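Local coordinates for sensor kinase citA (Klebsiella pneumoniae, PDB 1P0Z), which binds citrate through this periplasmic PAS-like domain of a membrane histidine kinase, which probably activates the response regulator CitB by phosphorylation to induce the citrate-fermentation genes, at residues Arg11-Ala16 against Val119-Tyr123; Ser59-Leu63 against Gly72-Glu76; Asp79-Ala83 against Arg103-Pro107. All blocks are in the same frame, centred on the assembly; numbering follows the deposited sequence.

Contact 1 (Arg11-Ala16 against Val119-Tyr123)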
ATOM      1  N   ARG A  11     -10.551   3.550  -6.364  1.00 17.92           N
ATOM      2  CA  ARG A  11     -10.503   4.188  -5.041  1.00 17.68           C
ATOM      3  C   ARG A  11      -9.209   3.786  -4.338  1.00 18.05           C
ATOM      4  O   ARG A  11      -8.500   4.616  -3.734  1.00 19.10           O
ATOM      5  CB  ARG A  11     -11.719   3.762  -4.175  1.00 20.35           C
ATOM      6  CG  ARG A  11     -12.927   4.703  -4.249  1.00 25.34           C
ATOM      7  CD  ARG A  11     -12.687   5.984  -3.385  1.00 28.11           C
ATOM      8  NE  ARG A  11     -12.747   5.682  -1.946  1.00 29.03           N
ATOM      9  CZ  ARG A  11     -12.119   6.378  -0.996  1.00 29.74           C
ATOM     10  NH1 ARG A  11     -11.356   7.437  -1.318  1.00 27.93           N
ATOM     11  NH2 ARG A  11     -12.244   6.012   0.288  1.00 30.82           N
ATOM     12  N   ALA A  12      -8.868   2.506  -4.435  1.00 16.91           N
ATOM     13  CA  ALA A  12      -7.644   2.034  -3.776  1.00 16.92           C
ATOM     14  C   ALA A  12      -6.414   2.668  -4.412  1.00 16.79           C
ATOM     15  O   ALA A  12      -5.467   3.079  -3.698  1.00 18.07           O
ATOM     16  CB  ALA A  12      -7.557   0.497  -3.907  1.00 18.70           C
ATOM     17  N   LEU A  13      -6.417   2.731  -5.737  1.00 16.29           N
ATOM     18  CA  LEU A  13      -5.268   3.271  -6.455  1.00 18.21           C
ATOM     19  C   LEU A  13      -5.059   4.758  -6.162  1.00 18.46           C
ATOM     20  O   LEU A  13      -3.921   5.191  -5.904  1.00 16.98           O
ATOM     21  CB  LEU A  13      -5.417   3.013  -7.959  1.00 18.93           C
ATOM     22  CG  LEU A  13      -4.306   3.580  -8.853  1.00 21.12           C
ATOM     23  CD1 LEU A  13      -2.938   3.045  -8.407  1.00 22.51           C
ATOM     24  CD2 LEU A  13      -4.647   3.219 -10.302  1.00 22.45           C
ATOM     25  N   ILE A  14      -6.154   5.512  -6.172  0.50 18.51           N
ATOM     26  CA  ILE A  14      -6.070   6.945  -5.906  0.50 19.22           C
ATOM     27  C   ILE A  14      -5.487   7.170  -4.533  0.50 18.67           C
ATOM     28  O   ILE A  14      -4.592   7.985  -4.372  0.50 17.95           O
ATOM     29  CB  ILE A  14      -7.466   7.631  -6.006  0.50 20.34           C
ATOM     30  CG1 ILE A  14      -7.865   7.754  -7.479  0.50 21.02           C
ATOM     31  CG2 ILE A  14      -7.443   9.015  -5.317  0.50 21.14           C
ATOM     32  CD1 ILE A  14      -6.913   8.624  -8.304  0.50 22.56           C
ATOM     33  N   GLN A  15      -5.974   6.427  -3.550  1.00 17.34           N
ATOM     34  CA  GLN A  15      -5.493   6.577  -2.174  1.00 17.58           C
ATOM     35  C   GLN A  15      -4.016   6.171  -2.051  1.00 18.24           C
ATOM     36  O   GLN A  15      -3.246   6.828  -1.333  1.00 17.96           O
ATOM     37  CB  GLN A  15      -6.330   5.740  -1.216  1.00 17.68           C
ATOM     38  CG  GLN A  15      -7.723   6.338  -1.036  1.00 18.60           C
ATOM     39  CD  GLN A  15      -8.606   5.413  -0.225  1.00 19.87           C
ATOM     40  OE1 GLN A  15      -8.730   5.582   0.984  1.00 21.44           O
ATOM     41  NE2 GLN A  15      -9.202   4.412  -0.875  1.00 19.77           N
ATOM     42  N   ALA A  16      -3.603   5.108  -2.751  1.00 17.57           N
ATOM     43  CA  ALA A  16      -2.198   4.693  -2.640  1.00 18.94           C
ATOM     44  C   ALA A  16      -1.271   5.734  -3.249  1.00 18.56           C
ATOM     45  O   ALA A  16      -0.171   5.957  -2.749  1.00 18.15           O
ATOM     46  CB  ALA A  16      -1.988   3.346  -3.347  1.00 18.15           C
ATOM     47  N   VAL A 119       3.427   1.762  -1.276  1.00 17.49           N
ATOM     48  CA  VAL A 119       2.209   1.836  -0.459  1.00 16.31           C
ATOM     49  C   VAL A 119       1.174   0.964  -1.182  1.00 16.09           C
ATOM     50  O   VAL A 119       1.050   1.026  -2.404  1.00 16.50           O
ATOM     51  CB  VAL A 119       1.629   3.266  -0.389  1.00 17.12           C
ATOM     52  CG1 VAL A 119       0.241   3.245   0.299  1.00 17.26           C
ATOM     53  CG2 VAL A 119       2.598   4.179   0.383  1.00 18.19           C
ATOM     54  N   SER A 120       0.478   0.144  -0.400  1.00 15.46           N
ATOM     55  CA  SER A 120      -0.568  -0.728  -0.954  1.00 16.57           C
ATOM     56  C   SER A 120      -1.818  -0.469  -0.120  1.00 16.62           C
ATOM     57  O   SER A 120      -1.785  -0.618   1.107  1.00 17.68           O
ATOM     58  CB  SER A 120      -0.153  -2.206  -0.806  1.00 16.85           C
ATOM     59  OG  SER A 120      -1.213  -3.058  -1.274  1.00 17.80           O
ATOM     60  N   VAL A 121      -2.905  -0.077  -0.785  1.00 15.86           N
ATOM     61  CA  VAL A 121      -4.168   0.150  -0.088  1.00 16.73           C
ATOM     62  C   VAL A 121      -5.075  -0.981  -0.566  1.00 16.37           C
ATOM     63  O   VAL A 121      -5.293  -1.144  -1.758  1.00 16.91           O
ATOM     64  CB  VAL A 121      -4.762   1.519  -0.468  1.00 16.07           C
ATOM     65  CG1 VAL A 121      -6.164   1.656   0.068  1.00 17.58           C
ATOM     66  CG2 VAL A 121      -3.819   2.642   0.063  1.00 18.33           C
ATOM     67  N   GLY A 122      -5.617  -1.736   0.369  1.00 16.07           N
ATOM     68  CA  GLY A 122      -6.393  -2.901  -0.033  1.00 15.89           C
ATOM     69  C   GLY A 122      -7.806  -2.996   0.504  1.00 17.14           C
ATOM     70  O   GLY A 122      -8.112  -2.510   1.597  1.00 16.40           O
ATOM     71  N   TYR A 123      -8.651  -3.626  -0.321  1.00 16.53           N
ATOM     72  CA  TYR A 123     -10.063  -3.868   0.028  1.00 16.93           C
ATOM     73  C   TYR A 123     -10.336  -5.365  -0.110  1.00 17.29           C
ATOM     74  O   TYR A 123     -10.253  -5.910  -1.205  1.00 18.33           O
ATOM     75  CB  TYR A 123     -11.013  -3.133  -0.919  1.00 16.95           C
ATOM     76  CG  TYR A 123     -11.056  -1.634  -0.717  1.00 18.59           C
ATOM     77  CD1 TYR A 123     -10.022  -0.817  -1.175  1.00 18.97           C
ATOM     78  CD2 TYR A 123     -12.145  -1.041  -0.086  1.00 19.05           C
ATOM     79  CE1 TYR A 123     -10.071   0.585  -1.014  1.00 19.64           C
ATOM     80  CE2 TYR A 123     -12.216   0.354   0.093  1.00 18.84           C
ATOM     81  CZ  TYR A 123     -11.161   1.154  -0.377  1.00 20.27           C
ATOM     82  OH  TYR A 123     -11.231   2.499  -0.156  1.00 19.64           O
TER
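This is buried helix-on-sheet packing: residues 11-16 of helix 6-20 lie on residues 119-123 of the central strand 115-124 of the antiparallel sheet, nearly antiparallel at 153°, the two segment axes 7.4 Å apart at closest approach. So close an approach goes with two alanines in the interface. Ala12 CB sits 3.5 Å from Val121 O and 3.8 Å from Tyr123 CE1, at the edge of the tyrosine ring, and one turn later Ala16 CB meets Val121 CG2 at 3.9 Å and Val119 CG1 at 4.3 Å. Val119, Val121 and Tyr123 alternate with Ser120 and Gly122, as the strand requires; the Ser120 side chain points to the opposite face, the citrate-binding side of this PAS fold, where its OG hydrogen-bonds a citrate anion. A polar cluster edges the apolar patch. Gln15 NE2 donates to Tyr123 OH at 2.9 Å and to Arg11 O, 3.0 Å away, while Gln15 OE1 pairs with Ser48. Asp49 takes both a salt bridge from Arg11 and a hydrogen bond with the tyrosine hydroxyl.

Contact 2 (Ser59-Leu63 against Gly72-Glu76). With OMO (Mo(VI)(=O)(oh)2 cluster), chain N.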
ATOM      1  N   SER A  59      13.177  -2.764  -0.661  1.00 24.97           N
ATOM      2  CA  SER A  59      13.343  -4.188  -0.928  1.00 27.89           C
ATOM      3  C   SER A  59      12.035  -4.934  -0.645  1.00 27.02           C
ATOM      4  O   SER A  59      11.970  -6.163  -0.765  1.00 28.76           O
ATOM      5  CB  SER A  59      14.464  -4.760  -0.050  1.00 29.67           C
ATOM      6  OG  SER A  59      14.054  -4.782   1.314  1.00 34.33           O
ATOM      7  N   GLY A  60      10.990  -4.195  -0.261  1.00 25.74           N
ATOM      8  CA  GLY A  60       9.723  -4.846   0.018  1.00 24.30           C
ATOM      9  C   GLY A  60       9.579  -5.346   1.447  1.00 24.14           C
ATOM     10  O   GLY A  60       8.683  -6.154   1.739  1.00 23.93           O
ATOM     11  N   GLN A  61      10.469  -4.912   2.333  1.00 22.15           N
ATOM     12  CA  GLN A  61      10.333  -5.289   3.750  1.00 21.86           C
ATOM     13  C   GLN A  61       9.263  -4.342   4.352  1.00 20.85           C
ATOM     14  O   GLN A  61       9.329  -3.143   4.176  1.00 20.64           O
ATOM     15  CB  GLN A  61      11.664  -5.093   4.506  1.00 24.37           C
ATOM     16  CG  GLN A  61      11.521  -5.522   5.966  1.00 28.55           C
ATOM     17  CD  GLN A  61      12.799  -5.290   6.764  1.00 31.87           C
ATOM     18  OE1 GLN A  61      12.869  -4.404   7.624  1.00 34.89           O
ATOM     19  NE2 GLN A  61      13.820  -6.084   6.469  1.00 34.93           N
ATOM     20  N   ARG A  62       8.280  -4.887   5.064  1.00 20.60           N
ATOM     21  CA  ARG A  62       7.225  -4.033   5.619  1.00 20.32           C
ATOM     22  C   ARG A  62       7.663  -3.095   6.732  1.00 20.67           C
ATOM     23  O   ARG A  62       8.320  -3.510   7.688  1.00 21.36           O
ATOM     24  CB  ARG A  62       6.045  -4.874   6.115  1.00 18.63           C
ATOM     25  CG  ARG A  62       5.404  -5.742   5.020  1.00 18.92           C
ATOM     26  CD  ARG A  62       4.070  -6.330   5.552  1.00 19.54           C
ATOM     27  NE  ARG A  62       3.547  -7.357   4.640  1.00 18.31           N
ATOM     28  CZ  ARG A  62       3.960  -8.624   4.658  1.00 20.58           C
ATOM     29  NH1 ARG A  62       4.884  -9.022   5.547  1.00 20.44           N
ATOM     30  NH2 ARG A  62       3.476  -9.486   3.779  1.00 19.54           N
ATOM     31  N   LEU A  63       7.310  -1.823   6.560  1.00 21.29           N
ATOM     32  CA  LEU A  63       7.562  -0.793   7.548  1.00 22.44           C
ATOM     33  C   LEU A  63       6.261  -0.542   8.333  1.00 22.86           C
ATOM     34  O   LEU A  63       6.278   0.044   9.425  1.00 23.33           O
ATOM     35  CB  LEU A  63       8.019   0.503   6.871  1.00 22.73           C
ATOM     36  CG  LEU A  63       9.274   0.380   6.013  1.00 24.41           C
ATOM     37  CD1 LEU A  63       9.554   1.700   5.313  1.00 23.16           C
ATOM     38  CD2 LEU A  63      10.461  -0.052   6.879  1.00 26.16           C
ATOM     39  N   GLY A  72       8.585  -5.789   9.422  1.00 25.83           N
ATOM     40  CA  GLY A  72       9.920  -6.359   9.460  1.00 26.35           C
ATOM     41  C   GLY A  72      10.024  -7.603   8.595  1.00 27.24           C
ATOM     42  O   GLY A  72      11.130  -8.100   8.357  1.00 27.91           O
ATOM     43  N   LYS A  73       8.889  -8.128   8.142  1.00 26.24           N
ATOM     44  CA  LYS A  73       8.868  -9.295   7.269  1.00 26.88           C
ATOM     45  C   LYS A  73       8.678  -8.826   5.823  1.00 26.57           C
ATOM     46  O   LYS A  73       8.171  -7.724   5.583  1.00 24.82           O
ATOM     47  CB  LYS A  73       7.747 -10.236   7.692  1.00 28.66           C
ATOM     48  CG  LYS A  73       8.016 -10.846   9.077  1.00 33.46           C
ATOM     49  CD  LYS A  73       6.957 -11.849   9.489  1.00 36.46           C
ATOM     50  CE  LYS A  73       7.265 -12.363  10.904  1.00 38.46           C
ATOM     51  NZ  LYS A  73       6.165 -13.223  11.421  1.00 40.43           N
ATOM     52  N   SER A  74       9.111  -9.651   4.872  1.00 25.18           N
ATOM     53  CA  SER A  74       9.027  -9.310   3.446  1.00 25.49           C
ATOM     54  C   SER A  74       7.647  -9.491   2.833  1.00 24.46           C
ATOM     55  O   SER A  74       6.916 -10.400   3.203  1.00 24.98           O
ATOM     56  CB  SER A  74      10.016 -10.178   2.664  1.00 27.19           C
ATOM     57  OG  SER A  74       9.970  -9.899   1.268  1.00 32.15           O
ATOM     58  N   MET A  75       7.312  -8.615   1.887  1.00 24.44           N
ATOM     59  CA  MET A  75       6.049  -8.721   1.129  1.00 23.68           C
ATOM     60  C   MET A  75       6.392  -9.777   0.076  1.00 23.13           C
ATOM     61  O   MET A  75       7.125  -9.493  -0.872  1.00 24.60           O
ATOM     62  CB  MET A  75       5.725  -7.368   0.479  1.00 21.87           C
ATOM     63  CG  MET A  75       5.309  -6.330   1.528  1.00 22.99           C
ATOM     64  SD  MET A  75       5.238  -4.664   0.873  1.00 22.92           S
ATOM     65  CE  MET A  75       3.627  -4.721  -0.063  1.00 23.25           C
ATOM     66  N   GLU A  76       5.858 -10.989   0.258  1.00 22.28           N
ATOM     67  CA  GLU A  76       6.180 -12.106  -0.627  1.00 23.32           C
ATOM     68  C   GLU A  76       5.100 -12.467  -1.620  1.00 22.39           C
ATOM     69  O   GLU A  76       5.187 -13.484  -2.311  1.00 21.83           O
ATOM     70  CB  GLU A  76       6.508 -13.329   0.237  1.00 24.57           C
ATOM     71  CG  GLU A  76       7.806 -13.162   1.007  1.00 29.52           C
ATOM     72  CD  GLU A  76       9.009 -13.201   0.088  1.00 31.99           C
ATOM     73  OE1 GLU A  76       9.180 -14.217  -0.621  1.00 35.90           O
ATOM     74  OE2 GLU A  76       9.792 -12.230   0.062  1.00 34.90           O
TER
HETATM   75  OM1 OMO N1631       1.165 -11.002   0.975  1.00 17.82           O
HETATM   76 MO   OMO N1631       1.221  -9.351   0.080  1.00 19.30          MO
HETATM   77  OR1 OMO N1631       0.541  -9.808  -1.423  1.00 18.14           O
HETATM   78  OM2 OMO N1631       2.930  -9.262  -0.257  1.00 18.58           O
HETATM   79  O   HOH W   1       9.580  -8.450  -1.160  1.00 35.58           O
HETATM   80  O   HOH W   2       3.680 -11.888   1.817  1.00 23.18           O
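Ser59 opens the first segment just after strand 52-57, and its carbonyl O makes a weak 3.3 Å hydrogen bond with water 1, which also hydrogen-bonds Ser74 OG and Met75 O. Gly60 follows with positive phi (87°), a conformation in which a CB would be jammed against the preceding carbonyl, and its own O receives Met75 N at 2.8 Å. At Gln61 the CA atoms come closest, 4.2 Å from Gln61 CA to Ser74 CA, in a single beta bridge; the side chain stretches out so that CG lies 3.5 Å from Gly72 O. Arg62 ties down the other end with two backbone hydrogen bonds, from its N to Lys73 O and from Gly72 N to its O, both 2.9 Å. Its long side chain runs along Met75, CG to CG at 3.5 Å, bringing a face of the guanidinium over the Met75 CG. Arg62 NH2 then makes a weak 3.1 Å hydrogen bond to water 2, which takes a bond from Glu76 N and donates to OM1 of the Mo(VI) oxo-hydroxo group, 2.8 Å away; the same NH2 hydrogen-bonds a bound citrate anion. At Leu63 the chain turns a corner, its side chain packing against helix 34-47. The start of edge strand 62-64 and the loop 72-76, bridged backbone to backbone, probably line one side of the citrate pocket of this extracellular PAS domain, with Arg62 as a citrate-binding residue.

Contact 3 (Asp79-Ala83 against Arg103-Pro107). With NA (sodium ion), chain L; OMO (Mo(VI)(=O)(oh)2 cluster), chain N.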
ATOM      1  N   ASP A  79       3.348  -9.370  -6.180  1.00 18.33           N
ATOM      2  CA  ASP A  79       2.673  -8.376  -7.015  1.00 18.94           C
ATOM      3  C   ASP A  79       3.135  -6.956  -6.685  1.00 20.33           C
ATOM      4  O   ASP A  79       2.423  -5.982  -6.971  1.00 21.76           O
ATOM      5  CB  ASP A  79       1.142  -8.506  -6.876  1.00 17.52           C
ATOM      6  CG  ASP A  79       0.607  -8.099  -5.471  1.00 19.12           C
ATOM      7  OD1 ASP A  79       1.353  -8.158  -4.463  1.00 19.47           O
ATOM      8  OD2 ASP A  79      -0.597  -7.704  -5.385  1.00 19.39           O
ATOM      9  N   SER A  80       4.334  -6.834  -6.133  1.00 19.75           N
ATOM     10  CA  SER A  80       4.852  -5.514  -5.783  1.00 20.46           C
ATOM     11  C   SER A  80       6.032  -5.119  -6.687  1.00 20.92           C
ATOM     12  O   SER A  80       6.478  -3.977  -6.658  1.00 20.00           O
ATOM     13  CB  SER A  80       5.325  -5.483  -4.318  1.00 22.51           C
ATOM     14  OG  SER A  80       4.249  -5.731  -3.424  1.00 22.17           O
ATOM     15  N   ASP A  81       6.505  -6.061  -7.511  1.00 20.63           N
ATOM     16  CA  ASP A  81       7.673  -5.774  -8.341  1.00 22.00           C
ATOM     17  C   ASP A  81       7.544  -4.605  -9.283  1.00 21.47           C
ATOM     18  O   ASP A  81       8.493  -3.809  -9.417  1.00 21.55           O
ATOM     19  CB  ASP A  81       8.052  -7.022  -9.138  1.00 25.32           C
ATOM     20  CG  ASP A  81       8.860  -8.005  -8.303  1.00 30.62           C
ATOM     21  OD1 ASP A  81       8.696  -8.006  -7.054  1.00 33.95           O
ATOM     22  OD2 ASP A  81       9.654  -8.776  -8.895  1.00 32.73           O
ATOM     23  N   GLU A  82       6.376  -4.469  -9.922  1.00 20.79           N
ATOM     24  CA  GLU A  82       6.265  -3.388 -10.890  1.00 20.28           C
ATOM     25  C   GLU A  82       6.357  -2.005 -10.251  1.00 20.02           C
ATOM     26  O   GLU A  82       6.839  -1.065 -10.888  1.00 20.98           O
ATOM     27  CB  GLU A  82       5.025  -3.573 -11.765  1.00 19.79           C
ATOM     28  CG  GLU A  82       5.142  -4.905 -12.579  1.00 22.38           C
ATOM     29  CD  GLU A  82       6.505  -5.055 -13.317  1.00 23.54           C
ATOM     30  OE1 GLU A  82       7.025  -4.076 -13.922  1.00 24.12           O
ATOM     31  OE2 GLU A  82       7.073  -6.183 -13.299  1.00 26.08           O
ATOM     32  N   ALA A  83       5.937  -1.885  -8.995  1.00 19.52           N
ATOM     33  CA  ALA A  83       6.050  -0.603  -8.310  1.00 20.24           C
ATOM     34  C   ALA A  83       7.484  -0.432  -7.779  1.00 20.54           C
ATOM     35  O   ALA A  83       8.084   0.638  -7.934  1.00 19.74           O
ATOM     36  CB  ALA A  83       5.062  -0.543  -7.122  1.00 21.31           C
ATOM     37  N   ARG A 103      -5.931  -4.426  -4.558  1.00 17.26           N
ATOM     38  CA  ARG A 103      -4.928  -3.516  -4.000  1.00 16.27           C
ATOM     39  C   ARG A 103      -4.634  -2.410  -4.968  1.00 17.83           C
ATOM     40  O   ARG A 103      -4.577  -2.666  -6.170  1.00 19.07           O
ATOM     41  CB  ARG A 103      -3.563  -4.215  -3.806  1.00 16.42           C
ATOM     42  CG  ARG A 103      -3.597  -5.435  -2.896  1.00 17.08           C
ATOM     43  CD  ARG A 103      -3.712  -6.803  -3.725  1.00 16.45           C
ATOM     44  NE  ARG A 103      -3.700  -7.803  -2.661  1.00 16.49           N
ATOM     45  CZ  ARG A 103      -2.585  -8.323  -2.126  1.00 15.58           C
ATOM     46  NH1 ARG A 103      -1.400  -7.999  -2.613  1.00 16.56           N
ATOM     47  NH2 ARG A 103      -2.675  -9.062  -0.991  1.00 16.59           N
ATOM     48  N   GLY A 104      -4.474  -1.210  -4.449  1.00 16.51           N
ATOM     49  CA  GLY A 104      -3.982  -0.123  -5.294  1.00 17.27           C
ATOM     50  C   GLY A 104      -2.538   0.013  -4.783  1.00 17.29           C
ATOM     51  O   GLY A 104      -2.334   0.149  -3.576  1.00 16.92           O
ATOM     52  N   LYS A 105      -1.548  -0.028  -5.687  1.00 16.48           N
ATOM     53  CA  LYS A 105      -0.135   0.041  -5.313  1.00 16.71           C
ATOM     54  C   LYS A 105       0.525   1.199  -5.998  1.00 16.41           C
ATOM     55  O   LYS A 105       0.204   1.499  -7.143  1.00 16.74           O
ATOM     56  CB  LYS A 105       0.587  -1.217  -5.757  1.00 18.78           C
ATOM     57  CG  LYS A 105      -0.087  -2.547  -5.290  1.00 21.13           C
ATOM     58  CD  LYS A 105       0.928  -3.394  -4.529  1.00 22.18           C
ATOM     59  CE  LYS A 105       0.432  -4.779  -4.366  1.00 22.78           C
ATOM     60  NZ  LYS A 105       1.424  -5.515  -3.540  1.00 22.85           N
ATOM     61  N   SER A 106       1.436   1.868  -5.276  1.00 15.48           N
ATOM     62  CA  SER A 106       2.149   2.998  -5.907  1.00 16.23           C
ATOM     63  C   SER A 106       3.490   3.103  -5.182  1.00 17.49           C
ATOM     64  O   SER A 106       3.564   2.928  -3.956  1.00 17.79           O
ATOM     65  CB  SER A 106       1.339   4.299  -5.700  1.00 17.40           C
ATOM     66  OG  SER A 106       1.956   5.373  -6.422  1.00 16.74           O
ATOM     67  N   PRO A 107       4.567   3.450  -5.918  1.00 16.91           N
ATOM     68  CA  PRO A 107       5.874   3.554  -5.254  1.00 18.15           C
ATOM     69  C   PRO A 107       5.968   4.849  -4.457  1.00 18.12           C
ATOM     70  O   PRO A 107       5.254   5.829  -4.744  1.00 18.21           O
ATOM     71  CB  PRO A 107       6.865   3.618  -6.434  1.00 18.59           C
ATOM     72  CG  PRO A 107       6.068   4.291  -7.548  1.00 19.45           C
ATOM     73  CD  PRO A 107       4.651   3.677  -7.369  1.00 18.23           C
TER
HETATM   74 NA    NA L1633       3.549   7.090  -5.829  1.00 19.11          NA
HETATM   75  OM1 OMO N1631       1.165 -11.002   0.975  1.00 17.82           O
HETATM   76 MO   OMO N1631       1.221  -9.351   0.080  1.00 19.30          MO
HETATM   77  OR1 OMO N1631       0.541  -9.808  -1.423  1.00 18.14           O
HETATM   78  OM2 OMO N1631       2.930  -9.262  -0.257  1.00 18.58           O
HETATM   79  O   HOH W   3       3.911   7.150  -8.313  1.00 22.98           O
HETATM   80  O   HOH W   4       5.363   8.782  -5.899  1.00 24.93           O
HETATM   81  O   HOH W   5       2.083   8.935  -6.105  1.00 20.21           O
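No backbone hydrogen bond joins the two segments: residues 79-80 lead into the short helix 81-86, whose first turn passes over strand 101-109, and the closest CA atoms, those of Ala83 and Pro107, are 5.2 Å apart. At that end Ala83 CB packs 4.2 Å from Pro107 CD, an apolar contact, and Ala83 O lies 3.6 Å from Pro107 CB in van der Waals contact. Toward the ligand site the contact turns ionic. Lys105 NZ forms a 2.8 Å salt bridge with Asp79 OD1 and donates to Ser80 OG at 2.8 Å; Arg103 NH1 makes a second salt bridge to Asp79 OD2 at 2.9 Å, its hydrogen bond weak in angle. Asp79 OD2 also has a partner in Ser92. The strand's alternation places Arg103 and Lys105, both citrate-binding residues, on the pocket face of the PAS-type sheet, where Lys105 NZ hydrogen-bonds a citrate anion and Arg103 NH1 donates to OR1 of the Mo(VI) oxo-hydroxo group at 2.9 Å. Ser106 points away from residues 79-83. Its OG, which also hydrogen-bonds Ser89, binds a sodium ion at 2.4 Å; Pro107 O lies 2.4 Å from the same Na, and Ser20 and three waters complete the site.

In the fold
From the N terminus, helix 6-20 is laid down first, but contact 1 closes only when the final strand, 115-124, arrives beneath it about a hundred residues later; the other two contacts fall within that span. Contact 2 closes a short loop after edge strand 62-64, and contact 3 begins just beyond it, so these two follow in series and do not cross. Contacts 1 and 3 are linked by neighbouring strands, with Val121 O probably hydrogen-bonded to Gly104 N (2.8 Å). Contacts 2 and 3 meet where Met75 CE packs 3.6 Å from Ser80 OG, and both touch the Mo(VI) oxo-hydroxo group. Contact 1 lies on the sheet face opposite the citrate-binding residues Arg103 and Lys105.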